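Local coordinates for protein putative cytochrome P450 hydroxylase (Chondromyces apiculatus DSM 436, PDB 6GMF) that binds heme b and acts as a versatile cytochrome P450 monooxygenase that oxidises terpenes, probably by inserting oxygen from molecular oxygen, at residues E116-L121 with L357-A362; N244-L249 with S386-R391. All blocks are in the same frame, centred on the assembly; numbering follows the deposited sequence.

Followed from the N terminus, the chain passes 116-121 at the end of helix 107-119, then 244-249 late in helix 220-251. Contact 1 closes the longer loop when 357-362, near the end of helix 346-363, returns to 116-121. Contact 2 closes when 386-391 reaches back to 244-249. The four segments alternate along the sequence, and the two loops therefore cross rather than nest. Their centres lie 14 Å apart and the contacts touch directly: L357 CD1 is 3.8 Å from A245 CB, and L360 CD1 is 4.2 Å from L246 CD1. Helix 346-363 thus touches both helix 107-119 and helix 220-251, the latter also packing on the C-terminal segment 386-391.

Contact 1 of 2, residues E116-L121 with L357-A362; sequences ELVDGL and LEVLLA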
loop_
_atom_site.group_PDB
_atom_site.type_symbol
_atom_site.label_atom_id
_atom_site.label_comp_id
_atom_site.label_asym_id
_atom_site.label_seq_id
_atom_site.Cartn_x
_atom_site.Cartn_y
_atom_site.Cartn_z
ATOM N N GLU A 116 -4.588 -12.841 18.241
ATOM C CA GLU A 116 -5.825 -13.584 17.914
ATOM C C GLU A 116 -5.665 -14.281 16.566
ATOM O O GLU A 116 -6.109 -15.397 16.424
ATOM C CB GLU A 116 -6.982 -12.625 17.716
ATOM C CG GLU A 116 -7.441 -11.982 18.976
ATOM C CD GLU A 116 -8.629 -11.067 18.756
ATOM O OE1 GLU A 116 -9.256 -11.216 17.712
ATOM O OE2 GLU A 116 -8.878 -10.183 19.634
ATOM N N LEU A 117 -5.073 -13.591 15.605
ATOM C CA LEU A 117 -4.875 -14.215 14.279
ATOM C C LEU A 117 -3.949 -15.419 14.430
ATOM O O LEU A 117 -4.223 -16.425 13.835
ATOM C CB LEU A 117 -4.324 -13.180 13.299
ATOM C CG LEU A 117 -5.312 -12.078 12.946
ATOM C CD1 LEU A 117 -4.642 -11.008 12.126
ATOM C CD2 LEU A 117 -6.501 -12.643 12.188
ATOM N N VAL A 118 -2.903 -15.302 15.232
ATOM C CA VAL A 118 -1.987 -16.461 15.406
ATOM C C VAL A 118 -2.691 -17.537 16.231
ATOM O O VAL A 118 -2.480 -18.676 15.955
ATOM C CB VAL A 118 -0.610 -16.056 15.950
ATOM C CG1 VAL A 118 0.253 -17.271 16.212
ATOM C CG2 VAL A 118 0.075 -15.151 14.945
ATOM N N ASP A 119 -3.608 -17.168 17.123
ATOM C CA ASP A 119 -4.395 -18.186 17.868
ATOM C C ASP A 119 -5.167 -19.080 16.891
ATOM O O ASP A 119 -5.312 -20.208 17.192
ATOM C CB ASP A 119 -5.350 -17.526 18.862
ATOM C CG ASP A 119 -4.659 -16.984 20.094
ATOM O OD1 ASP A 119 -3.486 -17.242 20.251
ATOM O OD2 ASP A 119 -5.302 -16.247 20.829
ATOM N N GLY A 120 -5.680 -18.540 15.791
ATOM C CA GLY A 120 -6.381 -19.344 14.786
ATOM C C GLY A 120 -5.479 -20.349 14.096
ATOM O O GLY A 120 -6.014 -21.199 13.431
ATOM N N LEU A 121 -4.160 -20.261 14.283
ATOM C CA LEU A 121 -3.252 -21.189 13.626
ATOM C C LEU A 121 -2.937 -22.402 14.545
ATOM O O LEU A 121 -2.274 -23.346 14.101
ATOM C CB LEU A 121 -1.974 -20.426 13.253
ATOM C CG LEU A 121 -2.183 -19.179 12.388
ATOM C CD1 LEU A 121 -0.863 -18.580 11.990
ATOM C CD2 LEU A 121 -2.983 -19.524 11.149
ATOM N N LEU A 357 4.668 -9.144 12.392
ATOM C CA LEU A 357 5.860 -9.963 12.220
ATOM C C LEU A 357 6.452 -10.304 13.606
ATOM O O LEU A 357 6.919 -11.435 13.806
ATOM C CB LEU A 357 6.864 -9.236 11.330
ATOM C CG LEU A 357 6.471 -9.176 9.853
ATOM C CD1 LEU A 357 7.414 -8.262 9.143
ATOM C CD2 LEU A 357 6.459 -10.559 9.198
ATOM N N GLU A 358 6.397 -9.380 14.567
ATOM C CA GLU A 358 6.892 -9.678 15.947
ATOM C C GLU A 358 6.134 -10.883 16.522
ATOM O O GLU A 358 6.724 -11.799 17.115
ATOM C CB GLU A 358 6.708 -8.508 16.912
ATOM C CG GLU A 358 7.793 -7.468 16.865
ATOM C CD GLU A 358 7.455 -6.227 17.683
ATOM O OE1 GLU A 358 6.250 -6.018 18.031
ATOM O OE2 GLU A 358 8.369 -5.447 17.969
ATOM N N VAL A 359 4.818 -10.906 16.325
ATOM C CA VAL A 359 4.002 -11.969 16.882
ATOM C C VAL A 359 4.245 -13.267 16.105
ATOM O O VAL A 359 4.383 -14.354 16.692
ATOM C CB VAL A 359 2.533 -11.525 16.922
ATOM C CG1 VAL A 359 1.600 -12.650 17.353
ATOM C CG2 VAL A 359 2.381 -10.315 17.835
ATOM N N LEU A 360 4.222 -13.203 14.772
ATOM C CA LEU A 360 4.456 -14.430 13.991
ATOM C C LEU A 360 5.816 -15.047 14.341
ATOM O O LEU A 360 5.932 -16.284 14.540
ATOM C CB LEU A 360 4.435 -14.093 12.504
ATOM C CG LEU A 360 3.059 -13.912 11.883
ATOM C CD1 LEU A 360 3.197 -13.188 10.550
ATOM C CD2 LEU A 360 2.364 -15.254 11.705
ATOM N N LEU A 361 6.842 -14.199 14.358
ATOM C CA LEU A 361 8.209 -14.665 14.520
ATOM C C LEU A 361 8.367 -15.254 15.916
ATOM O O LEU A 361 9.115 -16.224 16.065
ATOM C CB LEU A 361 9.198 -13.516 14.308
ATOM C CG LEU A 361 9.387 -13.052 12.866
ATOM C CD1 LEU A 361 10.550 -12.080 12.732
ATOM C CD2 LEU A 361 9.554 -14.215 11.925
ATOM N N ALA A 362 7.729 -14.634 16.926
ATOM C CA ALA A 362 7.865 -15.095 18.328
ATOM C C ALA A 362 7.123 -16.419 18.525
ATOM O O ALA A 362 7.614 -17.324 19.168
ATOM C CB ALA A 362 7.344 -14.057 19.270
#
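V359 is the first residue of 357-362 to meet the other helix: its CG1 lies 3.8 Å from CG2 of V118. The two valine side chains pass alongside each other in opposite senses, and one methyl of each makes the contact. CG1 of V359 is the branch anti to its own backbone N (chi1 174°), whereas the methyl it meets on V118 is the one beside the backbone N. L360 follows on the next step of the helix. Its bond from CA to CB does not aim at V118, but the side chain bends round so that CD2 comes to 4.0 Å from the same V118 CG2. The angle at V118 CG2 between these two partners is about 108°, evidence that this methyl sits in the notch between successive side chains of 357-362 instead of resting on one of them. The backbones are close here, with V118 CA 6.9 Å from L360 CA. All three touching residues are buried, and the interface between the segments is purely apolar. Polar links lie beside it: E358 forms a salt bridge with R111 of helix 107-119, and D119 forms one with R363 of helix 346-363, so the same helix pair is joined by charge as well. In P450 nomenclature these helices correspond to D and L, members of the conserved helical bundle. L357 and L361 turn to helix 266-276, L361 also reaches helix 253-261, and on the other segment L121 packs on helix 129-134, with V394 touching both V118 and L121.

Contact 2 of 2, residues N244-L249 with S386-R391; sequences NALVAL and STLPLR
L246 and V247 meet L388 and L390 through methyls and one methylene, so no ring or amide presents a face or an edge in this contact. The flat amide of N244 is held elsewhere, its ND2 donating to the backbone oxygens of R383 and E277. The principal piece is L388, whose isobutyl fork reaches the helix with both methyls. CD2 lies 3.7 Å from L246 CB, near the root of that side chain, while CD1 stands 3.8 Å from V247 CG2. The same V247 methyl is 4.2 Å from L388 CD2, so it faces the fork as a whole. With CG anti to the backbone N (chi1 -172°), L388 extends from its backbone and spans a separation of 8.1 Å between its CA and that of V247. The helix is the long P450 helix I, residues 220-251, here on a turn near its C-terminal end; the L246 side chain is about 13 Å from the heme. Its partner segment leads into strand 389-391, with L388 just before the strand and L390 on it; the strand is the middle one of a small antiparallel sheet between 126-128 and 368-369, the sheet conventionally called beta 3. Backbone bonds from L390 to F127 and from R391 to Q368 document that place, and the L388 N-H is bound by E128 OE2. L388 and L390, two residues apart, both direct their CB toward the helix. L390 makes the looser touch: its CD2 lies 4.2 Å from L246 CD1, the two side chains crossing nearly at right angles. R369 of the neighbouring strand packs against V247, L388 and L390.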
loop_
_atom_site.group_PDB
_atom_site.type_symbol
_atom_site.label_atom_id
_atom_site.label_comp_id
_atom_site.label_asym_id
_atom_site.label_seq_id
_atom_site.Cartn_x
_atom_site.Cartn_y
_atom_site.Cartn_z
ATOM N N ASN A 244 4.855 -10.082 1.560
ATOM C CA ASN A 244 6.167 -9.930 0.914
ATOM C C ASN A 244 7.298 -10.149 1.913
ATOM O O ASN A 244 8.315 -10.731 1.513
ATOM C CB ASN A 244 6.334 -8.586 0.227
ATOM C CG ASN A 244 5.435 -8.469 -0.984
ATOM O OD1 ASN A 244 4.701 -9.389 -1.296
ATOM N ND2 ASN A 244 5.447 -7.306 -1.619
ATOM N N ALA A 245 7.137 -9.707 3.143
ATOM C CA ALA A 245 8.115 -9.922 4.195
ATOM C C ALA A 245 8.252 -11.421 4.419
ATOM O O ALA A 245 9.357 -11.910 4.565
ATOM C CB ALA A 245 7.666 -9.227 5.447
ATOM N N LEU A 246 7.114 -12.118 4.454
ATOM C CA LEU A 246 7.140 -13.588 4.720
ATOM C C LEU A 246 7.827 -14.305 3.560
ATOM O O LEU A 246 8.554 -15.303 3.756
ATOM C CB LEU A 246 5.718 -14.095 4.969
ATOM C CG LEU A 246 5.142 -13.606 6.290
ATOM C CD1 LEU A 246 3.684 -13.983 6.425
ATOM C CD2 LEU A 246 5.968 -14.119 7.471
ATOM N N VAL A 247 7.610 -13.824 2.334
ATOM C CA VAL A 247 8.256 -14.378 1.154
ATOM C C VAL A 247 9.773 -14.138 1.240
ATOM O O VAL A 247 10.569 -15.095 1.089
ATOM C CB VAL A 247 7.673 -13.833 -0.165
ATOM C CG1 VAL A 247 8.584 -14.164 -1.350
ATOM C CG2 VAL A 247 6.261 -14.342 -0.458
ATOM N N ALA A 248 10.187 -12.901 1.517
ATOM C CA ALA A 248 11.622 -12.546 1.597
ATOM C C ALA A 248 12.277 -13.354 2.729
ATOM O O ALA A 248 13.389 -13.862 2.597
ATOM C CB ALA A 248 11.783 -11.056 1.765
ATOM N N LEU A 249 11.624 -13.433 3.885
ATOM C CA LEU A 249 12.271 -14.090 5.019
ATOM C C LEU A 249 12.398 -15.580 4.729
ATOM O O LEU A 249 13.465 -16.137 5.039
ATOM C CB LEU A 249 11.495 -13.843 6.305
ATOM C CG LEU A 249 11.591 -12.417 6.830
ATOM C CD1 LEU A 249 10.541 -12.162 7.883
ATOM C CD2 LEU A 249 12.976 -12.115 7.359
ATOM N N SER A 386 -0.704 -14.122 -4.254
ATOM C CA SER A 386 -2.114 -14.467 -4.412
ATOM C C SER A 386 -2.581 -15.426 -3.306
ATOM O O SER A 386 -3.740 -15.424 -2.916
ATOM C CB SER A 386 -2.381 -15.036 -5.785
ATOM O OG SER A 386 -1.706 -16.270 -5.952
ATOM N N THR A 387 -1.659 -16.274 -2.868
ATOM C CA THR A 387 -1.781 -17.219 -1.778
ATOM C C THR A 387 -0.363 -17.462 -1.246
ATOM O O THR A 387 0.612 -17.276 -2.001
ATOM C CB THR A 387 -2.423 -18.517 -2.287
ATOM O OG1 THR A 387 -2.630 -19.399 -1.182
ATOM C CG2 THR A 387 -1.555 -19.219 -3.292
ATOM N N LEU A 388 -0.228 -17.837 0.033
ATOM C CA LEU A 388 1.052 -18.103 0.621
ATOM C C LEU A 388 0.911 -19.207 1.666
ATOM O O LEU A 388 0.918 -18.968 2.883
ATOM C CB LEU A 388 1.653 -16.820 1.220
ATOM C CG LEU A 388 3.106 -16.945 1.704
ATOM C CD1 LEU A 388 4.006 -17.249 0.522
ATOM C CD2 LEU A 388 3.603 -15.707 2.428
ATOM N N PRO A 389 0.793 -20.476 1.210
ATOM C CA PRO A 389 0.783 -21.612 2.115
ATOM C C PRO A 389 2.143 -21.692 2.806
ATOM O O PRO A 389 3.175 -21.752 2.107
ATOM C CB PRO A 389 0.476 -22.794 1.187
ATOM C CG PRO A 389 -0.228 -22.186 0.022
ATOM C CD PRO A 389 0.529 -20.881 -0.181
ATOM N N LEU A 390 2.130 -21.732 4.147
ATOM C CA LEU A 390 3.288 -21.859 4.970
ATOM C C LEU A 390 3.225 -23.116 5.861
ATOM O O LEU A 390 2.152 -23.520 6.342
ATOM C CB LEU A 390 3.344 -20.636 5.888
ATOM C CG LEU A 390 4.225 -19.453 5.465
ATOM C CD1 LEU A 390 4.588 -19.399 3.981
ATOM C CD2 LEU A 390 3.714 -18.149 6.003
ATOM N N ARG A 391 4.401 -23.653 6.187
ATOM C CA ARG A 391 4.521 -24.737 7.135
ATOM C C ARG A 391 5.154 -24.158 8.399
ATOM O O ARG A 391 6.211 -23.551 8.313
ATOM C CB ARG A 391 5.326 -25.869 6.483
ATOM C CG ARG A 391 5.819 -26.990 7.385
ATOM C CD ARG A 391 6.539 -28.050 6.542
ATOM N NE ARG A 391 5.974 -28.212 5.199
ATOM C CZ ARG A 391 4.902 -28.954 4.910
ATOM N NH1 ARG A 391 4.293 -29.642 5.864
ATOM N NH2 ARG A 391 4.431 -29.002 3.674
#